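Local coordinates for protein separin (Saccharomyces cerevisiae, PDB 5U1T) that cleaves the Scc1 subunit of cohesin as a caspase-like cysteine protease, triggering chromosome segregation at anaphase onset, and is held inactive by securin for most of the cell cycle, at residues M1414-N1419 / L1445-K1450; V1467-G1472 / F1493-S1498; A1500-Y1505 / T1513-L1518; N1528-T1533 / G1582-I1587. All blocks are in the same frame, centred on the assembly; numbering follows the deposited sequence.

Interaction 1 of 4, residues M1414-N1419 / L1445-K1450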
loop_
_atom_site.group_PDB
_atom_site.type_symbol
_atom_site.label_atom_id
_atom_site.label_comp_id
_atom_site.label_asym_id
_atom_site.label_seq_id
_atom_site.Cartn_x
_atom_site.Cartn_y
_atom_site.Cartn_z
ATOM N N MET A 1414 -21.828 -14.611 45.429
ATOM C CA MET A 1414 -20.758 -15.571 45.612
ATOM C C MET A 1414 -20.719 -16.585 44.505
ATOM O O MET A 1414 -21.742 -16.934 43.917
ATOM C CB MET A 1414 -20.896 -16.282 46.941
ATOM C CG MET A 1414 -22.304 -16.319 47.435
ATOM S SD MET A 1414 -22.319 -16.586 49.203
ATOM C CE MET A 1414 -20.888 -15.610 49.650
ATOM N N ILE A 1415 -19.511 -17.049 44.223
ATOM C CA ILE A 1415 -19.271 -18.062 43.215
ATOM C C ILE A 1415 -18.362 -19.110 43.851
ATOM O O ILE A 1415 -17.362 -18.767 44.469
ATOM C CB ILE A 1415 -18.642 -17.449 41.951
ATOM C CG1 ILE A 1415 -19.564 -16.365 41.387
ATOM C CG2 ILE A 1415 -18.345 -18.515 40.920
ATOM C CD1 ILE A 1415 -18.994 -15.607 40.238
ATOM N N LEU A 1416 -18.721 -20.381 43.738
ATOM C CA LEU A 1416 -17.974 -21.427 44.428
ATOM C C LEU A 1416 -17.690 -22.616 43.523
ATOM O O LEU A 1416 -18.619 -23.284 43.084
ATOM C CB LEU A 1416 -18.744 -21.886 45.663
ATOM C CG LEU A 1416 -18.032 -22.888 46.565
ATOM C CD1 LEU A 1416 -16.677 -22.337 46.959
ATOM C CD2 LEU A 1416 -18.873 -23.183 47.801
ATOM N N ASN A 1417 -16.412 -22.870 43.240
ATOM C CA ASN A 1417 -16.001 -24.025 42.436
ATOM C C ASN A 1417 -16.697 -24.027 41.071
ATOM O O ASN A 1417 -17.367 -24.994 40.711
ATOM C CB ASN A 1417 -16.294 -25.327 43.212
ATOM C CG ASN A 1417 -15.784 -26.585 42.512
ATOM O OD1 ASN A 1417 -14.905 -26.528 41.664
ATOM N ND2 ASN A 1417 -16.338 -27.732 42.889
ATOM N N PRO A 1418 -16.521 -22.945 40.288
ATOM C CA PRO A 1418 -17.302 -22.763 39.058
ATOM C C PRO A 1418 -16.964 -23.794 38.003
ATOM O O PRO A 1418 -17.418 -23.671 36.875
ATOM C CB PRO A 1418 -16.891 -21.363 38.568
ATOM C CG PRO A 1418 -16.009 -20.783 39.634
ATOM C CD PRO A 1418 -15.451 -21.940 40.395
ATOM N N ASN A 1419 -16.179 -24.799 38.358
ATOM C CA ASN A 1419 -15.638 -25.700 37.363
ATOM C C ASN A 1419 -15.466 -27.108 37.913
ATOM O O ASN A 1419 -14.847 -27.955 37.271
ATOM C CB ASN A 1419 -14.305 -25.151 36.858
ATOM C CG ASN A 1419 -13.892 -25.734 35.519
ATOM O OD1 ASN A 1419 -14.255 -25.213 34.451
ATOM N ND2 ASN A 1419 -13.107 -26.809 35.565
ATOM N N LEU A 1445 -25.868 -17.174 44.598
ATOM C CA LEU A 1445 -24.766 -18.116 44.706
ATOM C C LEU A 1445 -24.666 -18.930 43.438
ATOM O O LEU A 1445 -25.670 -19.421 42.952
ATOM C CB LEU A 1445 -24.963 -19.045 45.897
ATOM C CG LEU A 1445 -24.173 -20.353 45.892
ATOM C CD1 LEU A 1445 -22.683 -20.094 46.011
ATOM C CD2 LEU A 1445 -24.634 -21.211 47.042
ATOM N N VAL A 1446 -23.469 -19.076 42.890
ATOM C CA VAL A 1446 -23.274 -19.982 41.765
ATOM C C VAL A 1446 -22.268 -21.057 42.161
ATOM O O VAL A 1446 -21.150 -20.734 42.556
ATOM C CB VAL A 1446 -22.786 -19.236 40.525
ATOM C CG1 VAL A 1446 -22.351 -20.219 39.462
ATOM C CG2 VAL A 1446 -23.871 -18.305 40.021
ATOM N N MET A 1447 -22.655 -22.328 42.058
ATOM C CA MET A 1447 -21.831 -23.403 42.610
ATOM C C MET A 1447 -21.756 -24.675 41.749
ATOM O O MET A 1447 -22.778 -25.186 41.274
ATOM C CB MET A 1447 -22.335 -23.763 44.003
ATOM C CG MET A 1447 -21.362 -24.595 44.787
ATOM S SD MET A 1447 -22.011 -25.063 46.386
ATOM C CE MET A 1447 -22.948 -26.532 45.960
ATOM N N ASN A 1448 -20.531 -25.177 41.575
ATOM C CA ASN A 1448 -20.233 -26.317 40.700
ATOM C C ASN A 1448 -20.790 -26.068 39.311
ATOM O O ASN A 1448 -21.080 -26.994 38.560
ATOM C CB ASN A 1448 -20.786 -27.626 41.273
ATOM C CG ASN A 1448 -20.267 -28.850 40.532
ATOM O OD1 ASN A 1448 -19.342 -28.755 39.712
ATOM N ND2 ASN A 1448 -20.865 -30.004 40.809
ATOM N N GLU A 1449 -20.901 -24.791 38.970
ATOM C CA GLU A 1449 -21.627 -24.360 37.790
ATOM C C GLU A 1449 -20.893 -23.203 37.121
ATOM O O GLU A 1449 -20.626 -22.193 37.763
ATOM C CB GLU A 1449 -23.052 -23.953 38.188
ATOM C CG GLU A 1449 -23.972 -23.559 37.039
ATOM C CD GLU A 1449 -25.349 -23.113 37.528
ATOM O OE1 GLU A 1449 -25.446 -22.657 38.699
ATOM O OE2 GLU A 1449 -26.331 -23.235 36.748
ATOM N N LYS A 1450 -20.550 -23.359 35.846
ATOM C CA LYS A 1450 -19.926 -22.271 35.093
ATOM C C LYS A 1450 -20.865 -21.071 35.008
ATOM O O LYS A 1450 -21.956 -21.177 34.446
ATOM C CB LYS A 1450 -19.538 -22.725 33.685
ATOM C CG LYS A 1450 -18.453 -23.776 33.653
ATOM C CD LYS A 1450 -18.067 -24.113 32.224
ATOM C CE LYS A 1450 -16.870 -25.053 32.195
ATOM N NZ LYS A 1450 -17.130 -26.297 32.984
#
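Met1414 to Leu1416 pair in parallel with Leu1445 to Met1447, the first and last elements of a right-handed beta-alpha-beta crossover whose helix, 1423-1436, packs on the sheet of the caspase-like protease domain. Three backbone bonds join the strands. Val1446 N donates to Met1414 O at 2.9 Å, Leu1416 N to Val1446 O at 2.7 Å, and Asn1448 N to Leu1416 O at 3.1 Å. Val1446 thus uses both its N-H and its carbonyl on this one neighbour, while the N-H and carbonyl of Ile1415 turn to strand 1465-1469 on the other flank. The carbonyls of Met1414 and Leu1416 also receive CA-H...O contacts, from Leu1445 and Met1447.

On the face carrying Leu1416 and Met1447, these two side chains lie side by side and point the same way, Leu1416 CB standing 3.9 Å from Met1447 CG. With CG anti to the backbone N (chi1 -165°), Met1447 starts its chain next to Leu1416, and its SD reaches Leu1416 CD2. The other face brings together Ile1415 and Val1446, which share a neighbour in Met1459 of helix 1453-1461.

Past the strands, the Asn1417 side chain turns to the start of the crossover: OD1 accepts from Leu1422 N and more weakly from Asp1421 N, and ND2 donates weakly to Glu1426. Asn1419 ND2 likewise has a weak bond to Asp1421. Its other branch meets the exposed Lys1450, whose CE lies 3.5 Å from Asn1419 OD1 and whose NZ makes a weak hydrogen bond of 3.4 Å to that same oxygen.

Interaction 2 of 4, residues V1467-G1472 / F1493-S1498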
loop_
_atom_site.group_PDB
_atom_site.type_symbol
_atom_site.label_atom_id
_atom_site.label_comp_id
_atom_site.label_asym_id
_atom_site.label_seq_id
_atom_site.Cartn_x
_atom_site.Cartn_y
_atom_site.Cartn_z
ATOM N N VAL A 1467 -17.768 -12.293 46.251
ATOM C CA VAL A 1467 -16.717 -13.247 46.603
ATOM C C VAL A 1467 -16.683 -14.410 45.609
ATOM O O VAL A 1467 -17.721 -14.896 45.173
ATOM C CB VAL A 1467 -16.864 -13.758 48.064
ATOM C CG1 VAL A 1467 -17.915 -12.962 48.803
ATOM C CG2 VAL A 1467 -17.140 -15.251 48.126
ATOM N N TYR A 1468 -15.471 -14.818 45.232
ATOM C CA TYR A 1468 -15.251 -15.779 44.153
ATOM C C TYR A 1468 -14.171 -16.788 44.512
ATOM O O TYR A 1468 -13.050 -16.407 44.785
ATOM C CB TYR A 1468 -14.867 -15.041 42.869
ATOM C CG TYR A 1468 -14.364 -15.917 41.725
ATOM C CD1 TYR A 1468 -13.015 -16.247 41.605
ATOM C CD2 TYR A 1468 -15.230 -16.383 40.752
ATOM C CE1 TYR A 1468 -12.553 -17.032 40.555
ATOM C CE2 TYR A 1468 -14.776 -17.165 39.697
ATOM C CZ TYR A 1468 -13.438 -17.484 39.601
ATOM O OH TYR A 1468 -12.996 -18.261 38.552
ATOM N N ILE A 1469 -14.505 -18.074 44.483
ATOM C CA ILE A 1469 -13.529 -19.133 44.731
ATOM C C ILE A 1469 -13.381 -20.079 43.521
ATOM O O ILE A 1469 -14.309 -20.783 43.145
ATOM C CB ILE A 1469 -13.911 -19.958 45.984
ATOM C CG1 ILE A 1469 -14.224 -19.034 47.162
ATOM C CG2 ILE A 1469 -12.812 -20.945 46.339
ATOM C CD1 ILE A 1469 -14.380 -19.745 48.464
ATOM N N GLY A 1470 -12.201 -20.094 42.923
ATOM C CA GLY A 1470 -11.935 -20.915 41.758
ATOM C C GLY A 1470 -10.716 -20.307 41.103
ATOM O O GLY A 1470 -10.141 -19.382 41.673
ATOM N N HIS A 1471 -10.312 -20.784 39.929
ATOM C CA HIS A 1471 -9.085 -20.276 39.328
ATOM C C HIS A 1471 -9.190 -18.820 38.927
ATOM O O HIS A 1471 -10.207 -18.390 38.388
ATOM C CB HIS A 1471 -8.679 -21.086 38.111
ATOM C CG HIS A 1471 -7.426 -20.591 37.460
ATOM N ND1 HIS A 1471 -7.430 -19.635 36.462
ATOM C CD2 HIS A 1471 -6.125 -20.916 37.663
ATOM C CE1 HIS A 1471 -6.188 -19.399 36.077
ATOM N NE2 HIS A 1471 -5.379 -20.165 36.785
ATOM N N GLY A 1472 -8.117 -18.078 39.213
ATOM C CA GLY A 1472 -7.974 -16.698 38.794
ATOM C C GLY A 1472 -9.010 -15.770 39.380
ATOM O O GLY A 1472 -9.386 -15.885 40.542
ATOM N N PHE A 1493 -13.539 -10.408 46.844
ATOM C CA PHE A 1493 -12.601 -11.399 47.364
ATOM C C PHE A 1493 -12.248 -12.415 46.263
ATOM O O PHE A 1493 -12.865 -13.475 46.165
ATOM C CB PHE A 1493 -13.185 -12.125 48.590
ATOM C CG PHE A 1493 -13.274 -11.273 49.828
ATOM C CD1 PHE A 1493 -12.135 -10.847 50.478
ATOM C CD2 PHE A 1493 -14.495 -10.910 50.352
ATOM C CE1 PHE A 1493 -12.216 -10.063 51.621
ATOM C CE2 PHE A 1493 -14.575 -10.126 51.501
ATOM C CZ PHE A 1493 -13.435 -9.703 52.129
ATOM N N LEU A 1494 -11.272 -12.081 45.427
ATOM C CA LEU A 1494 -10.813 -12.984 44.370
ATOM C C LEU A 1494 -9.947 -14.109 44.939
ATOM O O LEU A 1494 -8.752 -14.181 44.650
ATOM C CB LEU A 1494 -10.011 -12.207 43.308
ATOM C CG LEU A 1494 -10.710 -11.634 42.076
ATOM C CD1 LEU A 1494 -11.750 -10.628 42.463
ATOM C CD2 LEU A 1494 -9.706 -11.006 41.131
ATOM N N LEU A 1495 -10.529 -14.984 45.749
ATOM C CA LEU A 1495 -9.731 -15.992 46.458
ATOM C C LEU A 1495 -9.363 -17.207 45.589
ATOM O O LEU A 1495 -9.741 -18.335 45.908
ATOM C CB LEU A 1495 -10.475 -16.474 47.706
ATOM C CG LEU A 1495 -11.257 -15.429 48.507
ATOM C CD1 LEU A 1495 -12.032 -16.061 49.677
ATOM C CD2 LEU A 1495 -10.324 -14.350 49.003
ATOM N N GLY A 1496 -8.618 -16.985 44.509
ATOM C CA GLY A 1496 -8.190 -18.082 43.654
ATOM C C GLY A 1496 -6.737 -18.006 43.210
ATOM O O GLY A 1496 -6.094 -16.968 43.361
ATOM N N CYS A 1497 -6.227 -19.111 42.665
ATOM C CA CYS A 1497 -4.894 -19.137 42.064
ATOM C C CYS A 1497 -4.627 -17.956 41.150
ATOM O O CYS A 1497 -5.305 -17.779 40.139
ATOM C CB CYS A 1497 -4.685 -20.417 41.259
ATOM S SG CYS A 1497 -4.320 -21.849 42.245
ATOM N N SER A 1498 -3.634 -17.160 41.522
ATOM C CA SER A 1498 -3.045 -16.132 40.663
ATOM C C SER A 1498 -4.006 -15.048 40.203
ATOM O O SER A 1498 -3.772 -14.431 39.173
ATOM C CB SER A 1498 -2.404 -16.778 39.434
ATOM O OG SER A 1498 -1.171 -17.392 39.752
#
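A chi1 of 180° sets His1471 CG anti to the backbone N, and the ring beyond it comes up beside Cys1497, where a chi1 of -78° turns SG off the imidazole, so that CB and O face the ring. His1471 CD2 meets Cys1497 CB at 3.9 Å, and Cys1497 O lies above one face. Cys1497 is the active-site cysteine by similarity, and a histidine beside it is consistent with the Cys-His dyad of clan CD peptidases, although the thiol and the ring nitrogens are not in contact in this model. That same Cys1497 carbonyl is held by Gly1472 N at 3.0 Å, a bent bond that ties together the two loops leaving the strands. Behind His1471, Tyr1468 OH donates to His1471 O at 2.8 Å, a second-shell grip on the backbone of the histidine.

Gly1496 CA lies 3.1 Å from Gly1470 O, where a CB would run into that oxygen. Further back the parallel strands are joined by Tyr1468 N to Phe1493 O at 3.1 Å, and Val1467 CB packs on Phe1493 CB.

The pair occupies the middle of the sheet, between strands 1412-1416 and 1524-1528. Ile1469 meets helix 1423-1436, whereas Phe1493 and Leu1495 pack against helix 1534-1548.

Interaction 3 of 4, residues A1500-Y1505 / T1513-L1518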
loop_
_atom_site.group_PDB
_atom_site.type_symbol
_atom_site.label_atom_id
_atom_site.label_comp_id
_atom_site.label_asym_id
_atom_site.label_seq_id
_atom_site.Cartn_x
_atom_site.Cartn_y
_atom_site.Cartn_z
ATOM N N ALA A 1500 -4.241 -12.112 41.531
ATOM C CA ALA A 1500 -3.496 -10.854 41.571
ATOM C C ALA A 1500 -2.151 -10.935 40.847
ATOM O O ALA A 1500 -1.345 -10.006 40.920
ATOM C CB ALA A 1500 -3.283 -10.416 43.003
ATOM N N ALA A 1501 -1.891 -12.034 40.154
ATOM C CA ALA A 1501 -0.636 -12.149 39.423
ATOM C C ALA A 1501 -0.663 -11.236 38.208
ATOM O O ALA A 1501 -1.730 -10.764 37.804
ATOM C CB ALA A 1501 -0.375 -13.580 39.010
ATOM N N MET A 1502 0.514 -10.974 37.648
ATOM C CA MET A 1502 0.648 -10.123 36.481
ATOM C C MET A 1502 1.682 -10.682 35.522
ATOM O O MET A 1502 2.791 -11.024 35.937
ATOM C CB MET A 1502 1.037 -8.707 36.884
ATOM C CG MET A 1502 -0.073 -7.976 37.588
ATOM S SD MET A 1502 -0.284 -6.280 37.049
ATOM C CE MET A 1502 0.932 -5.453 38.069
ATOM N N LYS A 1503 1.316 -10.786 34.244
ATOM C CA LYS A 1503 2.276 -11.168 33.213
ATOM C C LYS A 1503 3.162 -9.967 32.877
ATOM O O LYS A 1503 2.657 -8.888 32.608
ATOM C CB LYS A 1503 1.554 -11.689 31.965
ATOM C CG LYS A 1503 0.805 -13.015 32.150
ATOM C CD LYS A 1503 0.076 -13.464 30.841
ATOM C CE LYS A 1503 -0.688 -14.815 30.943
ATOM N NZ LYS A 1503 -1.422 -15.250 29.677
ATOM N N TYR A 1504 4.476 -10.154 32.902
ATOM C CA TYR A 1504 5.412 -9.059 32.676
ATOM C C TYR A 1504 6.025 -9.026 31.256
ATOM O O TYR A 1504 6.414 -10.062 30.711
ATOM C CB TYR A 1504 6.540 -9.134 33.699
ATOM C CG TYR A 1504 6.237 -8.557 35.068
ATOM C CD1 TYR A 1504 5.700 -9.350 36.083
ATOM C CD2 TYR A 1504 6.520 -7.226 35.353
ATOM C CE1 TYR A 1504 5.437 -8.827 37.346
ATOM C CE2 TYR A 1504 6.270 -6.690 36.601
ATOM C CZ TYR A 1504 5.733 -7.494 37.605
ATOM O OH TYR A 1504 5.493 -6.950 38.861
ATOM N N TYR A 1505 6.140 -7.825 30.679
ATOM C CA TYR A 1505 6.624 -7.658 29.306
ATOM C C TYR A 1505 7.698 -6.578 29.134
ATOM O O TYR A 1505 7.449 -5.559 28.486
ATOM C CB TYR A 1505 5.463 -7.323 28.379
ATOM C CG TYR A 1505 4.438 -8.424 28.261
ATOM C CD1 TYR A 1505 4.592 -9.456 27.329
ATOM C CD2 TYR A 1505 3.319 -8.435 29.075
ATOM C CE1 TYR A 1505 3.661 -10.462 27.221
ATOM C CE2 TYR A 1505 2.376 -9.434 28.971
ATOM C CZ TYR A 1505 2.547 -10.448 28.047
ATOM O OH TYR A 1505 1.590 -11.437 27.959
ATOM N N THR A 1513 -5.781 -9.245 36.296
ATOM C CA THR A 1513 -7.138 -9.082 36.764
ATOM C C THR A 1513 -7.362 -7.997 37.756
ATOM O O THR A 1513 -8.401 -7.399 37.847
ATOM C CB THR A 1513 -7.549 -10.383 37.419
ATOM O OG1 THR A 1513 -7.383 -11.439 36.479
ATOM C CG2 THR A 1513 -8.954 -10.320 37.839
ATOM N N ILE A 1514 -6.334 -7.765 38.506
ATOM C CA ILE A 1514 -6.296 -6.806 39.584
ATOM C C ILE A 1514 -6.510 -5.339 39.135
ATOM O O ILE A 1514 -7.383 -4.639 39.654
ATOM C CB ILE A 1514 -4.959 -6.976 40.281
ATOM C CG1 ILE A 1514 -4.777 -5.894 41.329
ATOM C CG2 ILE A 1514 -3.807 -7.147 39.217
ATOM C CD1 ILE A 1514 -5.682 -6.137 42.425
ATOM N N TYR A 1515 -5.781 -4.928 38.117
ATOM C CA TYR A 1515 -5.904 -3.588 37.580
ATOM C C TYR A 1515 -7.230 -3.383 36.894
ATOM O O TYR A 1515 -7.746 -2.283 36.865
ATOM C CB TYR A 1515 -4.831 -3.328 36.533
ATOM C CG TYR A 1515 -3.473 -2.972 37.057
ATOM C CD1 TYR A 1515 -3.258 -2.743 38.389
ATOM C CD2 TYR A 1515 -2.403 -2.878 36.206
ATOM C CE1 TYR A 1515 -2.007 -2.429 38.857
ATOM C CE2 TYR A 1515 -1.154 -2.565 36.664
ATOM C CZ TYR A 1515 -0.967 -2.338 37.986
ATOM O OH TYR A 1515 0.276 -2.020 38.427
ATOM N N THR A 1516 -7.772 -4.435 36.309
ATOM C CA THR A 1516 -9.035 -4.293 35.624
ATOM C C THR A 1516 -10.151 -3.971 36.595
ATOM O O THR A 1516 -10.957 -3.109 36.322
ATOM C CB THR A 1516 -9.373 -5.489 34.737
ATOM O OG1 THR A 1516 -10.019 -6.484 35.511
ATOM C CG2 THR A 1516 -8.146 -6.062 34.156
ATOM N N TYR A 1517 -10.189 -4.631 37.737
ATOM C CA TYR A 1517 -11.220 -4.340 38.701
ATOM C C TYR A 1517 -11.089 -2.919 39.151
ATOM O O TYR A 1517 -12.059 -2.203 39.210
ATOM C CB TYR A 1517 -11.147 -5.258 39.891
ATOM C CG TYR A 1517 -11.809 -6.579 39.679
ATOM C CD1 TYR A 1517 -11.357 -7.440 38.720
ATOM C CD2 TYR A 1517 -12.871 -6.972 40.449
ATOM C CE1 TYR A 1517 -11.947 -8.660 38.527
ATOM C CE2 TYR A 1517 -13.470 -8.190 40.257
ATOM C CZ TYR A 1517 -12.998 -9.027 39.293
ATOM O OH TYR A 1517 -13.583 -10.237 39.087
ATOM N N LEU A 1518 -9.884 -2.495 39.467
ATOM C CA LEU A 1518 -9.721 -1.121 39.922
ATOM C C LEU A 1518 -10.324 -0.171 38.906
ATOM O O LEU A 1518 -10.994 0.797 39.264
ATOM C CB LEU A 1518 -8.248 -0.803 40.154
ATOM C CG LEU A 1518 -7.682 -1.390 41.443
ATOM C CD1 LEU A 1518 -6.176 -1.156 41.570
ATOM C CD2 LEU A 1518 -8.423 -0.776 42.601
#
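Met1502 lies over the Tyr1515 ring in a Met-aromatic contact, where the loop after strand 1492-1494, beyond Cys1497, folds back on helix 1513-1519 of the caspase-like domain. From Met1502 CB the chain turns CG anti to the carbonyl carbon (chi1 -70°), and CG meets Ile1514 CG2 at 4.2 Å, the two side chains crossing at about a right angle. A bend at chi2 takes SD over the ring, and a second at chi3 turns CE to the phenol end. Met1502 SD stands 4.1 Å from the centroid of the Tyr1515 ring, 22° off the normal and offset toward the rim, with Tyr1515 CE2 the nearest ring atom, at 3.8 Å. The terminal CE touches CZ as well as the hydroxyl oxygen.

The contact is apolar, made by the first turn of the helix. Ile1514 CG2 also approaches the carbonyls of Ala1500 and Ala1501, while Tyr1588 of strand 1585-1589 packs against Ile1514. His1367 touches Met1502 too. An alanine in place of Tyr1515 would probably leave Met1502 SD without the ring face it covers and CE without its phenol neighbours, with that end freer to turn. At the tip, Met1502 CE comes to 3.5 Å from Tyr1515 OH.

Interaction 4 of 4, residues N1528-T1533 / G1582-I1587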
loop_
_atom_site.group_PDB
_atom_site.type_symbol
_atom_site.label_atom_id
_atom_site.label_comp_id
_atom_site.label_asym_id
_atom_site.label_seq_id
_atom_site.Cartn_x
_atom_site.Cartn_y
_atom_site.Cartn_z
ATOM N N ASN A 1528 -4.535 -13.216 44.980
ATOM C CA ASN A 1528 -3.250 -13.857 45.260
ATOM C C ASN A 1528 -2.229 -13.541 44.211
ATOM O O ASN A 1528 -2.548 -13.494 43.042
ATOM C CB ASN A 1528 -3.386 -15.373 45.344
ATOM C CG ASN A 1528 -4.269 -15.815 46.477
ATOM O OD1 ASN A 1528 -4.041 -15.461 47.639
ATOM N ND2 ASN A 1528 -5.302 -16.603 46.147
ATOM N N LEU A 1529 -0.987 -13.373 44.635
ATOM C CA LEU A 1529 0.100 -12.982 43.747
ATOM C C LEU A 1529 0.583 -14.129 42.872
ATOM O O LEU A 1529 1.210 -13.901 41.856
ATOM C CB LEU A 1529 1.270 -12.435 44.560
ATOM C CG LEU A 1529 1.076 -11.121 45.295
ATOM C CD1 LEU A 1529 2.255 -10.936 46.223
ATOM C CD2 LEU A 1529 0.953 -9.955 44.331
ATOM N N TRP A 1530 0.293 -15.357 43.282
ATOM C CA TRP A 1530 0.666 -16.541 42.511
ATOM C C TRP A 1530 -0.302 -17.687 42.798
ATOM O O TRP A 1530 -1.314 -17.476 43.462
ATOM C CB TRP A 1530 2.100 -16.956 42.824
ATOM C CG TRP A 1530 2.406 -16.933 44.289
ATOM C CD1 TRP A 1530 2.024 -17.851 45.220
ATOM C CD2 TRP A 1530 3.170 -15.944 44.993
ATOM N NE1 TRP A 1530 2.502 -17.495 46.463
ATOM C CE2 TRP A 1530 3.203 -16.325 46.349
ATOM C CE3 TRP A 1530 3.830 -14.774 44.605
ATOM C CZ2 TRP A 1530 3.867 -15.583 47.315
ATOM C CZ3 TRP A 1530 4.481 -14.033 45.565
ATOM C CH2 TRP A 1530 4.500 -14.441 46.906
ATOM N N ASP A 1531 -0.006 -18.889 42.310
ATOM C CA ASP A 1531 -0.918 -20.005 42.535
ATOM C C ASP A 1531 -0.795 -20.498 43.963
ATOM O O ASP A 1531 0.300 -20.542 44.528
ATOM C CB ASP A 1531 -0.666 -21.174 41.572
ATOM C CG ASP A 1531 -0.700 -20.767 40.104
ATOM O OD1 ASP A 1531 -1.321 -19.736 39.763
ATOM O OD2 ASP A 1531 -0.088 -21.494 39.290
ATOM N N VAL A 1532 -1.933 -20.868 44.539
ATOM C CA VAL A 1532 -1.993 -21.381 45.899
ATOM C C VAL A 1532 -2.679 -22.748 45.927
ATOM O O VAL A 1532 -3.458 -23.056 45.039
ATOM C CB VAL A 1532 -2.739 -20.412 46.800
ATOM C CG1 VAL A 1532 -1.933 -19.152 46.969
ATOM C CG2 VAL A 1532 -4.096 -20.089 46.197
ATOM N N THR A 1533 -2.379 -23.572 46.922
ATOM C CA THR A 1533 -2.938 -24.922 46.982
ATOM C C THR A 1533 -4.111 -24.984 47.972
ATOM O O THR A 1533 -4.144 -24.237 48.954
ATOM C CB THR A 1533 -1.861 -25.957 47.360
ATOM O OG1 THR A 1533 -1.350 -25.678 48.680
ATOM C CG2 THR A 1533 -0.724 -25.934 46.347
ATOM N N GLY A 1582 0.825 -18.445 52.360
ATOM C CA GLY A 1582 0.538 -17.316 53.241
ATOM C C GLY A 1582 0.963 -15.919 52.777
ATOM O O GLY A 1582 0.376 -14.919 53.201
ATOM N N ALA A 1583 1.981 -15.838 51.917
ATOM C CA ALA A 1583 2.458 -14.550 51.413
ATOM C C ALA A 1583 1.750 -14.161 50.125
ATOM O O ALA A 1583 1.956 -13.069 49.594
ATOM C CB ALA A 1583 3.968 -14.585 51.189
ATOM N N ALA A 1584 0.919 -15.073 49.629
ATOM C CA ALA A 1584 0.255 -14.898 48.349
ATOM C C ALA A 1584 -0.871 -13.852 48.364
ATOM O O ALA A 1584 -0.989 -13.071 47.419
ATOM C CB ALA A 1584 -0.272 -16.234 47.869
ATOM N N PRO A 1585 -1.710 -13.833 49.423
ATOM C CA PRO A 1585 -2.790 -12.835 49.358
ATOM C C PRO A 1585 -2.330 -11.391 49.489
ATOM O O PRO A 1585 -1.381 -11.138 50.213
ATOM C CB PRO A 1585 -3.705 -13.220 50.527
ATOM C CG PRO A 1585 -2.973 -14.217 51.307
ATOM C CD PRO A 1585 -1.990 -14.869 50.432
ATOM N N VAL A 1586 -3.008 -10.481 48.778
ATOM C CA VAL A 1586 -2.702 -9.047 48.740
ATOM C C VAL A 1586 -3.994 -8.246 48.504
ATOM O O VAL A 1586 -4.933 -8.771 47.927
ATOM C CB VAL A 1586 -1.647 -8.733 47.636
ATOM C CG1 VAL A 1586 -2.114 -9.239 46.258
ATOM C CG2 VAL A 1586 -1.297 -7.254 47.608
ATOM N N ILE A 1587 -4.058 -7.004 48.979
ATOM C CA ILE A 1587 -5.221 -6.132 48.793
ATOM C C ILE A 1587 -4.890 -4.851 48.023
ATOM O O ILE A 1587 -3.889 -4.202 48.304
ATOM C CB ILE A 1587 -5.823 -5.681 50.126
ATOM C CG1 ILE A 1587 -6.095 -6.855 51.058
ATOM C CG2 ILE A 1587 -7.092 -4.900 49.895
ATOM C CD1 ILE A 1587 -6.301 -6.413 52.516
#
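Ala1584 O is gripped by two groups of the 1528-1533 loop: Leu1529 N donates to it at 2.8 Å, tilted 32° from the carbonyl plane, and Asn1528 CA adds a CA-H...O contact at 3.2 Å. This carbonyl, just ahead of strand 1585-1589, faces the point where strand 1524-1528 gives way to the loop before helix 1534-1548. There Asn1528 and Pro1585 form an antiparallel, non-hydrogen-bonded pair between the last two strands of the six-stranded caspase-like sheet.

Ala1584 is the centre of the packing. Its CB is met by Trp1530 NE1 at 3.4 Å and by Val1532 CG1 at 3.5 Å, while its CA lies over one face of the indole. Trp1530 has CG between its backbone N and carbonyl carbon (chi1 45°), and the benzene part of the ring extends to Ala1583, with CZ2 4.0 Å from Ala1583 CB. The indole N-H is satisfied by Leu1580 O, and helices 1180-1198 and 1209-1237 supply further neighbours. An alanine at Trp1530 would probably open a gap beside Ala1583 and Ala1584 and leave Leu1580 O without its indole donor. Where strand 1585-1589 begins, Leu1529 CD2 packs on Val1586 CG1 at 3.7 Å, the two side chains at about a right angle.

Asn1528 turns OD1 to the Pro1585 ring and gives ND2 to Gly1496 O. Val1532 lies close to Cys1497, the active-site residue by similarity. Between these two segments a single backbone bond fixes the register and the rest is apolar fit, while other polar groups of the loop are held from around it, as Asp1531 N is by Asn1195.

Along the chain the four contacts follow in series, none nested in or crossing another. Interaction 1 closes the crossover through helix 1423-1436 and interaction 2 the next one, through helix 1480-1483; strands 1412-1416 and 1465-1469 are neighbours, so the two share backbone bonds. Interaction 3 closes a short loop after strand 1492-1494, beyond Cys1497, and touches interaction 2 where Leu1494 packs on Thr1513 and Tyr1517. Interaction 4 closes the longest loop, bringing the antiparallel strand 1585-1589 against the end of strand 1524-1528. It meets interaction 2 through Asn1528 and Gly1496, and interaction 3 through Ala1500 N and Asn1528 O, so interactions 2, 3 and 4 gather around Cys1497.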